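Local coordinates for glucanase (Clostridium thermocellum, PDB 5GXX), which probably hydrolyses cellulose as a family 9 endoglucanase, cutting internal beta-1,4-glucosidic bonds with a catalytic module joined to a cellulose-binding domain, at residues H54-N58 with V109-G115; K120-S124 with T369-R374; S124-K130 with P474-I478. The protein carries 1 engineered substitution. One frame throughout, in Å; residues are numbered along the deposited sequence.

Interaction 1. Residues H54-N58 with V109-G115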
loop_
_atom_site.group_PDB
_atom_site.type_symbol
_atom_site.label_atom_id
_atom_site.label_comp_id
_atom_site.label_asym_id
_atom_site.label_seq_id
_atom_site.Cartn_x
_atom_site.Cartn_y
_atom_site.Cartn_z
ATOM N N HIS A 54 -18.542 -18.064 -15.257
ATOM C CA HIS A 54 -19.872 -17.479 -15.212
ATOM C C HIS A 54 -20.306 -16.817 -16.523
ATOM O O HIS A 54 -21.235 -16.009 -16.561
ATOM C CB HIS A 54 -20.019 -16.555 -13.991
ATOM C CG HIS A 54 -19.725 -17.254 -12.701
ATOM N ND1 HIS A 54 -18.570 -17.057 -11.979
ATOM C CD2 HIS A 54 -20.406 -18.234 -12.057
ATOM C CE1 HIS A 54 -18.567 -17.856 -10.925
ATOM N NE2 HIS A 54 -19.668 -18.584 -10.953
ATOM N N VAL A 55 -19.652 -17.186 -17.615
ATOM C CA VAL A 55 -20.052 -16.703 -18.929
ATOM C C VAL A 55 -21.198 -17.548 -19.472
ATOM O O VAL A 55 -21.221 -18.762 -19.263
ATOM C CB VAL A 55 -18.873 -16.749 -19.919
ATOM C CG1 VAL A 55 -19.279 -16.141 -21.276
ATOM C CG2 VAL A 55 -17.681 -15.995 -19.362
ATOM N N LYS A 56 -22.141 -16.908 -20.160
ATOM C CA LYS A 56 -23.143 -17.607 -20.954
ATOM C C LYS A 56 -22.651 -17.574 -22.406
ATOM O O LYS A 56 -22.674 -16.542 -23.093
ATOM C CB LYS A 56 -24.545 -17.005 -20.745
ATOM C CG LYS A 56 -24.985 -16.890 -19.290
ATOM C CD LYS A 56 -26.396 -16.311 -19.205
ATOM C CE LYS A 56 -26.736 -15.926 -17.795
ATOM N NZ LYS A 56 -28.096 -15.335 -17.782
ATOM N N PHE A 57 -22.136 -18.711 -22.865
ATOM C CA PHE A 57 -21.624 -18.868 -24.225
ATOM C C PHE A 57 -22.660 -19.643 -25.026
ATOM O O PHE A 57 -22.782 -20.852 -24.844
ATOM C CB PHE A 57 -20.320 -19.670 -24.269
ATOM C CG PHE A 57 -19.078 -18.912 -23.862
ATOM C CD1 PHE A 57 -18.582 -17.883 -24.648
ATOM C CD2 PHE A 57 -18.315 -19.335 -22.771
ATOM C CE1 PHE A 57 -17.388 -17.245 -24.301
ATOM C CE2 PHE A 57 -17.124 -18.705 -22.407
ATOM C CZ PHE A 57 -16.650 -17.649 -23.188
ATOM N N ASN A 58 -23.413 -18.984 -25.897
ATOM C CA ASN A 58 -24.580 -19.633 -26.490
ATOM C C ASN A 58 -24.290 -20.817 -27.401
ATOM O O ASN A 58 -25.163 -21.668 -27.547
ATOM C CB ASN A 58 -25.445 -18.638 -27.283
ATOM C CG ASN A 58 -26.302 -17.744 -26.408
ATOM O OD1 ASN A 58 -25.928 -17.417 -25.283
ATOM N ND2 ASN A 58 -27.477 -17.365 -26.925
ATOM N N VAL A 109 -29.068 -12.091 -28.877
ATOM C CA VAL A 109 -28.034 -12.009 -27.849
ATOM C C VAL A 109 -27.354 -13.375 -27.882
ATOM O O VAL A 109 -28.032 -14.391 -27.706
ATOM C CB VAL A 109 -28.621 -11.788 -26.438
ATOM C CG1 VAL A 109 -27.531 -11.914 -25.381
ATOM C CG2 VAL A 109 -29.287 -10.416 -26.340
ATOM N N TYR A 110 -26.042 -13.395 -28.110
ATOM C CA TYR A 110 -25.313 -14.667 -28.221
ATOM C C TYR A 110 -24.266 -14.910 -27.144
ATOM O O TYR A 110 -23.622 -15.961 -27.137
ATOM C CB TYR A 110 -24.699 -14.823 -29.621
ATOM C CG TYR A 110 -23.473 -13.981 -29.930
ATOM C CD1 TYR A 110 -23.594 -12.688 -30.450
ATOM C CD2 TYR A 110 -22.184 -14.495 -29.749
ATOM C CE1 TYR A 110 -22.458 -11.933 -30.756
ATOM C CE2 TYR A 110 -21.047 -13.745 -30.038
ATOM C CZ TYR A 110 -21.193 -12.464 -30.556
ATOM O OH TYR A 110 -20.068 -11.718 -30.844
ATOM N N GLN A 111 -24.081 -13.946 -26.248
ATOM C CA GLN A 111 -23.160 -14.109 -25.141
ATOM C C GLN A 111 -23.507 -13.163 -24.003
ATOM O O GLN A 111 -23.902 -12.021 -24.234
ATOM C CB GLN A 111 -21.724 -13.874 -25.617
ATOM C CG GLN A 111 -20.657 -14.176 -24.581
ATOM C CD GLN A 111 -19.273 -14.260 -25.170
ATOM O OE1 GLN A 111 -19.055 -14.881 -26.209
ATOM N NE2 GLN A 111 -18.315 -13.664 -24.477
ATOM N N ILE A 112 -23.366 -13.628 -22.765
ATOM C CA ILE A 112 -23.445 -12.749 -21.598
ATOM C C ILE A 112 -22.154 -12.915 -20.815
ATOM O O ILE A 112 -21.788 -14.022 -20.437
ATOM C CB ILE A 112 -24.621 -13.065 -20.640
ATOM C CG1 ILE A 112 -25.992 -13.068 -21.334
ATOM C CG2 ILE A 112 -24.614 -12.114 -19.423
ATOM C CD1 ILE A 112 -26.457 -11.746 -21.918
ATOM N N GLY A 113 -21.441 -11.818 -20.588
ATOM C CA GLY A 113 -20.150 -11.887 -19.927
ATOM C C GLY A 113 -18.988 -11.859 -20.906
ATOM O O GLY A 113 -19.079 -12.341 -22.043
ATOM N N ASP A 114 -17.892 -11.271 -20.437
ATOM C CA ASP A 114 -16.639 -11.147 -21.165
ATOM C C ASP A 114 -15.733 -12.252 -20.656
ATOM O O ASP A 114 -15.458 -12.319 -19.462
ATOM C CB ASP A 114 -16.026 -9.780 -20.838
ATOM C CG ASP A 114 -14.716 -9.519 -21.570
ATOM O OD1 ASP A 114 -13.682 -10.138 -21.235
ATOM O OD2 ASP A 114 -14.700 -8.634 -22.451
ATOM N N GLY A 115 -15.300 -13.121 -21.565
ATOM C CA GLY A 115 -14.485 -14.286 -21.218
ATOM C C GLY A 115 -13.280 -13.950 -20.360
ATOM O O GLY A 115 -13.073 -14.533 -19.289
#
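Lys56 and Ile112 form an antiparallel hydrogen-bonded pair, and Phe57 and Gln111 follow as a non-hydrogen-bonded pair. Lys56 N donates to Ile112 O at 2.9 Å. Ile112 N returns a bond to Lys56 O at 3.0 Å. Beyond the second pair, Asn58 N reaches Tyr110 O at 3.3 Å. Lys56 O also receives a CA-H...O contact from Gln111 CA.

On one face of the sheet, Lys56 and Ile112 lie side by side, pointing the same way. Lys56 CD rests 3.9 Å from Ile112 CG1. The extended lysine chain carries NZ to the carbonyls of Val44 and Gly46. On the other face, Phe57 runs beside Gln111. The amide oxygen OE1 of Gln111 sits at the ring edge, 3.4 Å from Phe57 CD1, and the ring and amide planes stand 71° apart. Gln111 stretches out from the strand (chi1 -173°, CG opposite the backbone N), laying its amide along the Phe57 ring. Gln111 NE2 bonds Gly113 O at 2.9 Å. That bond lies in the amide plane and helps fix its rotation. NE2 also bonds Ala186 O. Val55 CG1 sits over the centre of the Phe57 ring and also meets Ile112 O at 3.4 Å.

Strand 108-112 is the middle of a three-stranded antiparallel sheet, with 136-139 beyond it. The sheet packs beside helices 85-101 and 142-158 of the (alpha/alpha)6 barrel characteristic of family 9. Phe57 takes the N-cap position of helix 58-75 and lies close to a bound Tris, consistent with a place beside the substrate pocket.

Interaction 2. Residues K120-S124 with T369-R374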
loop_
_atom_site.group_PDB
_atom_site.type_symbol
_atom_site.label_atom_id
_atom_site.label_comp_id
_atom_site.label_asym_id
_atom_site.label_seq_id
_atom_site.Cartn_x
_atom_site.Cartn_y
_atom_site.Cartn_z
ATOM N N LYS A 120 -10.652 -14.047 -15.068
ATOM C CA LYS A 120 -9.598 -13.488 -14.227
ATOM C C LYS A 120 -9.945 -13.541 -12.737
ATOM O O LYS A 120 -9.059 -13.488 -11.880
ATOM C CB LYS A 120 -9.334 -12.053 -14.674
ATOM C CG LYS A 120 -7.998 -11.497 -14.257
ATOM C CD LYS A 120 -7.840 -10.099 -14.858
ATOM C CE LYS A 120 -6.900 -9.227 -14.037
ATOM N NZ LYS A 120 -5.660 -9.957 -13.636
ATOM N N TRP A 121 -11.232 -13.693 -12.428
ATOM C CA TRP A 121 -11.718 -13.639 -11.052
ATOM C C TRP A 121 -12.220 -15.019 -10.635
ATOM O O TRP A 121 -12.869 -15.708 -11.428
ATOM C CB TRP A 121 -12.847 -12.610 -10.939
ATOM C CG TRP A 121 -13.489 -12.507 -9.580
ATOM C CD1 TRP A 121 -12.995 -11.865 -8.482
ATOM C CD2 TRP A 121 -14.749 -13.063 -9.191
ATOM N NE1 TRP A 121 -13.878 -11.978 -7.430
ATOM C CE2 TRP A 121 -14.961 -12.713 -7.837
ATOM C CE3 TRP A 121 -15.720 -13.827 -9.856
ATOM C CZ2 TRP A 121 -16.107 -13.090 -7.131
ATOM C CZ3 TRP A 121 -16.857 -14.198 -9.154
ATOM C CH2 TRP A 121 -17.042 -13.825 -7.807
ATOM N N TRP A 122 -11.933 -15.382 -9.390
ATOM C CA TRP A 122 -12.272 -16.686 -8.818
ATOM C C TRP A 122 -13.200 -16.432 -7.624
ATOM O O TRP A 122 -12.783 -15.879 -6.611
ATOM C CB TRP A 122 -11.012 -17.459 -8.388
ATOM C CG TRP A 122 -11.302 -18.926 -8.170
ATOM C CD1 TRP A 122 -11.657 -19.528 -6.996
ATOM C CD2 TRP A 122 -11.325 -19.952 -9.169
ATOM N NE1 TRP A 122 -11.861 -20.879 -7.194
ATOM C CE2 TRP A 122 -11.673 -21.162 -8.524
ATOM C CE3 TRP A 122 -11.071 -19.974 -10.548
ATOM C CZ2 TRP A 122 -11.765 -22.379 -9.212
ATOM C CZ3 TRP A 122 -11.167 -21.181 -11.226
ATOM C CH2 TRP A 122 -11.543 -22.353 -10.568
ATOM N N GLY A 123 -14.470 -16.796 -7.754
ATOM C CA GLY A 123 -15.426 -16.614 -6.668
ATOM C C GLY A 123 -16.799 -17.074 -7.115
ATOM O O GLY A 123 -16.972 -17.507 -8.255
ATOM N N SER A 124 -17.771 -16.967 -6.216
ATOM C CA SER A 124 -19.081 -17.583 -6.390
ATOM C C SER A 124 -20.023 -16.728 -7.233
ATOM O O SER A 124 -20.010 -15.489 -7.153
ATOM C CB SER A 124 -19.701 -17.873 -5.017
ATOM O OG SER A 124 -18.906 -18.829 -4.321
ATOM N N THR A 369 -14.663 -20.174 -2.465
ATOM C CA THR A 369 -13.715 -19.267 -1.839
ATOM C C THR A 369 -14.352 -17.958 -1.351
ATOM O O THR A 369 -15.498 -17.619 -1.674
ATOM C CB THR A 369 -12.516 -18.991 -2.755
ATOM O OG1 THR A 369 -11.472 -18.381 -1.986
ATOM C CG2 THR A 369 -12.935 -18.076 -3.899
ATOM N N TRP A 370 -13.582 -17.225 -0.544
ATOM C CA TRP A 370 -13.949 -15.874 -0.136
ATOM C C TRP A 370 -12.924 -14.832 -0.551
ATOM O O TRP A 370 -13.138 -13.630 -0.331
ATOM C CB TRP A 370 -14.179 -15.786 1.376
ATOM C CG TRP A 370 -13.077 -16.385 2.223
ATOM C CD1 TRP A 370 -12.045 -15.717 2.835
ATOM C CD2 TRP A 370 -12.881 -17.774 2.516
ATOM N NE1 TRP A 370 -11.254 -16.607 3.542
ATOM C CE2 TRP A 370 -11.737 -17.876 3.343
ATOM C CE3 TRP A 370 -13.590 -18.946 2.196
ATOM C CZ2 TRP A 370 -11.261 -19.100 3.827
ATOM C CZ3 TRP A 370 -13.116 -20.165 2.682
ATOM C CH2 TRP A 370 -11.954 -20.236 3.477
ATOM N N LEU A 371 -11.811 -15.267 -1.132
ATOM C CA LEU A 371 -10.744 -14.287 -1.345
ATOM C C LEU A 371 -9.981 -14.403 -2.651
ATOM O O LEU A 371 -8.789 -14.091 -2.722
ATOM C CB LEU A 371 -9.827 -14.150 -0.125
ATOM C CG LEU A 371 -9.301 -15.421 0.558
ATOM C CD1 LEU A 371 -9.014 -16.568 -0.376
ATOM C CD2 LEU A 371 -8.081 -15.104 1.418
ATOM N N ASP A 372 -10.707 -14.807 -3.693
ATOM C CA ASP A 372 -10.166 -14.817 -5.055
ATOM C C ASP A 372 -8.875 -15.653 -5.117
ATOM O O ASP A 372 -7.845 -15.224 -5.638
ATOM C CB ASP A 372 -9.997 -13.369 -5.556
ATOM C CG ASP A 372 -9.664 -13.292 -7.033
ATOM O OD1 ASP A 372 -9.913 -14.264 -7.771
ATOM O OD2 ASP A 372 -9.144 -12.237 -7.475
ATOM N N LYS A 373 -8.935 -16.851 -4.537
ATOM C CA LYS A 373 -7.830 -17.814 -4.613
ATOM C C LYS A 373 -8.383 -19.202 -4.901
ATOM O O LYS A 373 -9.465 -19.567 -4.457
ATOM C CB LYS A 373 -7.041 -17.910 -3.300
ATOM C CG LYS A 373 -6.248 -16.664 -2.935
ATOM C CD LYS A 373 -5.414 -16.905 -1.689
ATOM C CE LYS A 373 -4.206 -15.962 -1.664
ATOM N NZ LYS A 373 -3.458 -16.046 -0.372
ATOM N N ARG A 374 -7.587 -20.004 -5.593
ATOM C CA ARG A 374 -7.964 -21.392 -5.850
ATOM C C ARG A 374 -7.507 -22.345 -4.757
ATOM O O ARG A 374 -8.096 -23.416 -4.585
ATOM C CB ARG A 374 -7.408 -21.865 -7.190
ATOM C CG ARG A 374 -8.171 -21.305 -8.370
ATOM C CD ARG A 374 -7.699 -22.015 -9.621
ATOM N NE ARG A 374 -6.503 -21.346 -10.099
ATOM C CZ ARG A 374 -6.532 -20.205 -10.775
ATOM N NH1 ARG A 374 -7.696 -19.635 -11.040
ATOM N NH2 ARG A 374 -5.407 -19.629 -11.170
HETATM O O HOH W 1 -8.234 -15.493 -9.715
HETATM O O HOH W 2 -9.196 -11.364 -9.961
HETATM O O HOH W 3 -13.483 -14.604 -4.181
HETATM O O HOH W 4 -17.160 -16.195 -3.477
HETATM O O HOH W 5 -16.071 -19.418 -4.889
HETATM O O HOH W 6 -18.630 -18.976 -1.472
#
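Trp122 meets the 369-374 loop along its whole length. Its N donates to Asp372 OD1 at 2.8 Å, meeting the oxygen from above the carboxylate plane. Its CB then lies 3.4 Å from that same OD1. At the five-membered ring, CD1 approaches Lys373 O at 3.4 Å, and Thr369 CG2 sits at the indole edge, 3.7 Å from Trp122 CD1. NE1 bonds His367 ND1.

Both segments are loops of the family 9 catalytic module, following short helices 115-120 and 364-367. Within the second, Thr369 OG1 accepts from Leu371 N, which makes an ST turn.

Over the shared bond of the indole, Arg374 CG packs 3.5 Å from both Trp122 CD2 and CE2, a CH-pi contact on the ring face. Arg374 CD covers CZ3 and CH2. The arginine is bent at chi3 (-85°), which brings NH1 to 3.4 Å from Trp122 CE3. The guanidinium turns its edge to the ring, the planes 84° apart. Arg374 CZ is 5.1 Å from the centre of the Trp122 six-membered ring, so any cation-pi attraction is weak at most. Arg374 NE forms a salt bridge with Glu403. One water bridges Trp122 O and Asp372 N, and two join Lys120 O to the Asp372 carboxylate.

Interaction 3. Residues S124-K130 with P474-I478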
loop_
_atom_site.group_PDB
_atom_site.type_symbol
_atom_site.label_atom_id
_atom_site.label_comp_id
_atom_site.label_asym_id
_atom_site.label_seq_id
_atom_site.Cartn_x
_atom_site.Cartn_y
_atom_site.Cartn_z
ATOM N N SER A 124 -17.771 -16.967 -6.216
ATOM C CA SER A 124 -19.081 -17.583 -6.390
ATOM C C SER A 124 -20.023 -16.728 -7.233
ATOM O O SER A 124 -20.010 -15.489 -7.153
ATOM C CB SER A 124 -19.701 -17.873 -5.017
ATOM O OG SER A 124 -18.906 -18.829 -4.321
ATOM N N ALA A 125 -20.847 -17.408 -8.027
ATOM C CA ALA A 125 -21.808 -16.779 -8.925
ATOM C C ALA A 125 -22.601 -15.644 -8.275
ATOM O O ALA A 125 -22.763 -14.574 -8.857
ATOM C CB ALA A 125 -22.785 -17.841 -9.468
ATOM N N GLU A 126 -23.085 -15.887 -7.061
ATOM C CA GLU A 126 -24.034 -14.980 -6.424
ATOM C C GLU A 126 -23.441 -13.626 -6.031
ATOM O O GLU A 126 -24.193 -12.684 -5.744
ATOM C CB GLU A 126 -24.638 -15.637 -5.186
ATOM C CG GLU A 126 -25.515 -16.869 -5.429
ATOM C CD GLU A 126 -24.736 -18.154 -5.675
ATOM O OE1 GLU A 126 -23.487 -18.188 -5.530
ATOM O OE2 GLU A 126 -25.411 -19.152 -6.052
ATOM N N VAL A 127 -22.116 -13.531 -5.999
ATOM C CA VAL A 127 -21.473 -12.276 -5.595
ATOM C C VAL A 127 -20.688 -11.603 -6.724
ATOM O O VAL A 127 -20.084 -10.554 -6.502
ATOM C CB VAL A 127 -20.587 -12.457 -4.329
ATOM C CG1 VAL A 127 -21.466 -12.873 -3.136
ATOM C CG2 VAL A 127 -19.478 -13.460 -4.583
ATOM N N ILE A 128 -20.721 -12.148 -7.939
ATOM C CA ILE A 128 -19.885 -11.614 -9.034
ATOM C C ILE A 128 -20.203 -10.162 -9.425
ATOM O O ILE A 128 -19.320 -9.440 -9.900
ATOM C CB ILE A 128 -19.868 -12.540 -10.289
ATOM C CG1 ILE A 128 -18.687 -12.187 -11.207
ATOM C CG2 ILE A 128 -21.184 -12.455 -11.040
ATOM C CD1 ILE A 128 -18.430 -13.220 -12.297
ATOM N N GLU A 129 -21.444 -9.724 -9.229
ATOM C CA GLU A 129 -21.815 -8.352 -9.573
ATOM C C GLU A 129 -21.177 -7.306 -8.662
ATOM O O GLU A 129 -21.119 -6.135 -9.035
ATOM C CB GLU A 129 -23.336 -8.194 -9.623
ATOM C CG GLU A 129 -23.963 -9.033 -10.730
ATOM C CD GLU A 129 -25.480 -8.973 -10.751
ATOM O OE1 GLU A 129 -26.101 -8.726 -9.693
ATOM O OE2 GLU A 129 -26.056 -9.215 -11.828
ATOM N N LYS A 130 -20.685 -7.717 -7.495
ATOM C CA LYS A 130 -19.901 -6.833 -6.640
ATOM C C LYS A 130 -18.493 -6.633 -7.187
ATOM O O LYS A 130 -17.869 -5.606 -6.909
ATOM C CB LYS A 130 -19.835 -7.358 -5.200
ATOM C CG LYS A 130 -21.177 -7.411 -4.457
ATOM C CD LYS A 130 -21.840 -6.045 -4.259
ATOM C CE LYS A 130 -21.071 -5.124 -3.338
ATOM N NZ LYS A 130 -21.978 -4.067 -2.771
ATOM N N PRO A 474 -26.311 -20.311 0.136
ATOM C CA PRO A 474 -25.383 -19.999 -0.945
ATOM C C PRO A 474 -24.586 -18.743 -0.603
ATOM O O PRO A 474 -24.961 -17.987 0.306
ATOM C CB PRO A 474 -26.322 -19.681 -2.108
ATOM C CG PRO A 474 -27.531 -19.031 -1.435
ATOM C CD PRO A 474 -27.625 -19.675 -0.070
ATOM N N ALA A 475 -23.519 -18.483 -1.352
ATOM C CA ALA A 475 -22.864 -17.180 -1.229
ATOM C C ALA A 475 -23.917 -16.079 -1.327
ATOM O O ALA A 475 -24.844 -16.183 -2.128
ATOM C CB ALA A 475 -21.807 -17.012 -2.329
ATOM N N ARG A 476 -23.827 -15.036 -0.495
ATOM C CA ARG A 476 -24.898 -14.046 -0.456
ATOM C C ARG A 476 -24.407 -12.777 0.210
ATOM O O ARG A 476 -23.322 -12.753 0.784
ATOM C CB ARG A 476 -26.140 -14.591 0.273
ATOM C CG ARG A 476 -25.909 -14.959 1.724
ATOM C CD ARG A 476 -27.088 -15.759 2.319
ATOM N NE ARG A 476 -26.868 -16.109 3.721
ATOM C CZ ARG A 476 -26.087 -17.100 4.143
ATOM N NH1 ARG A 476 -25.439 -17.885 3.285
ATOM N NH2 ARG A 476 -25.966 -17.325 5.441
ATOM N N LEU A 477 -25.257 -11.764 0.133
ATOM C CA LEU A 477 -24.982 -10.418 0.618
ATOM C C LEU A 477 -26.027 -10.068 1.668
ATOM O O LEU A 477 -27.233 -10.275 1.461
ATOM C CB LEU A 477 -25.088 -9.441 -0.555
ATOM C CG LEU A 477 -24.149 -9.794 -1.715
ATOM C CD1 LEU A 477 -24.489 -8.971 -2.942
ATOM C CD2 LEU A 477 -22.660 -9.674 -1.379
ATOM N N ILE A 478 -25.554 -9.568 2.813
ATOM C CA ILE A 478 -26.426 -9.041 3.859
ATOM C C ILE A 478 -26.125 -7.557 4.059
ATOM O O ILE A 478 -24.992 -7.170 4.377
ATOM C CB ILE A 478 -26.279 -9.796 5.206
ATOM C CG1 ILE A 478 -26.676 -11.272 5.053
ATOM C CG2 ILE A 478 -27.133 -9.131 6.274
ATOM C CD1 ILE A 478 -26.359 -12.179 6.255
HETATM O O HOH W 7 -22.876 -20.022 -3.745
#
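Ala475 points its methyl group into the bend of residues 124-127, where Ser124 CB, Glu126 OE1 and Val127 CG1 surround it. Ser124 CB faces it directly, 3.5 Å from Ala475 CB. Val127 CG1 is looser, 4.2 Å from Ala475 CB. Glu126 CB is pressed to 3.1 Å from Ala475 O, and its CG is also near that oxygen. The glutamate then bends at chi2 (79°), which brings the carboxylate back beside the alanine, with OE1 3.8 Å from Ala475 CB. Past the alanine, Glu126 crosses Pro474 at about a right angle, and OE2 comes near Pro474 CB. The peptide bond before Pro474 is cis.

A water links the two segments here. It donates to Glu126 OE1 at 2.6 Å and accepts from Ala475 N at 2.9 Å. The other carboxylate oxygen, OE2, is held by a salt bridge to Arg35 NE and a hydrogen bond from Gly36 N. The glutamate is therefore gripped at both oxygens.

Here the catalytic module meets the cellulose-binding domain. Segment 124-130 runs into the short helix 128-131 of the family 9 module. Segment 474-478 is a loop of the binding domain, between strands 460-469 and 481-488.

Toward residue 130 the contact becomes apolar. Leu477 crosses Val127 obliquely, with its CD2 3.8 Å from Val127 CG1. Lys130 approaches the same leucine at a slant. Its CG lies 4.0 Å from Leu477 CD1, and the chain, bent at chi2 and chi3, carries NZ on to Thr538 OG1. Arg476, between Ala475 and Leu477, points away from residues 124-130. Its NH1 bonds Pro474 O, with that oxygen in the guanidinium plane, and forms a salt bridge with Glu446.

In the fold
Interaction 1 is the buried one: backbone bonds of a small sheet within the catalytic module. Interactions 2 and 3 are only partly buried. Their centres are 11 Å apart, and they share Ser124. Interaction 2 stays within the catalytic module and joins two loops by an aromatic ring, a carboxylate and bridging waters. Interaction 3 crosses to the cellulose-binding domain by van der Waals packing of aliphatic groups and a glutamate, with one bridging water and no direct hydrogen bond between its segments. Inside the module, Trp121 of interaction 2 packs on Ile128 of interaction 3. His54 of interaction 1 touches the 123-128 region, and Thr365 OG1 hydrogen-bonds both His54 NE2 and Ala125 N.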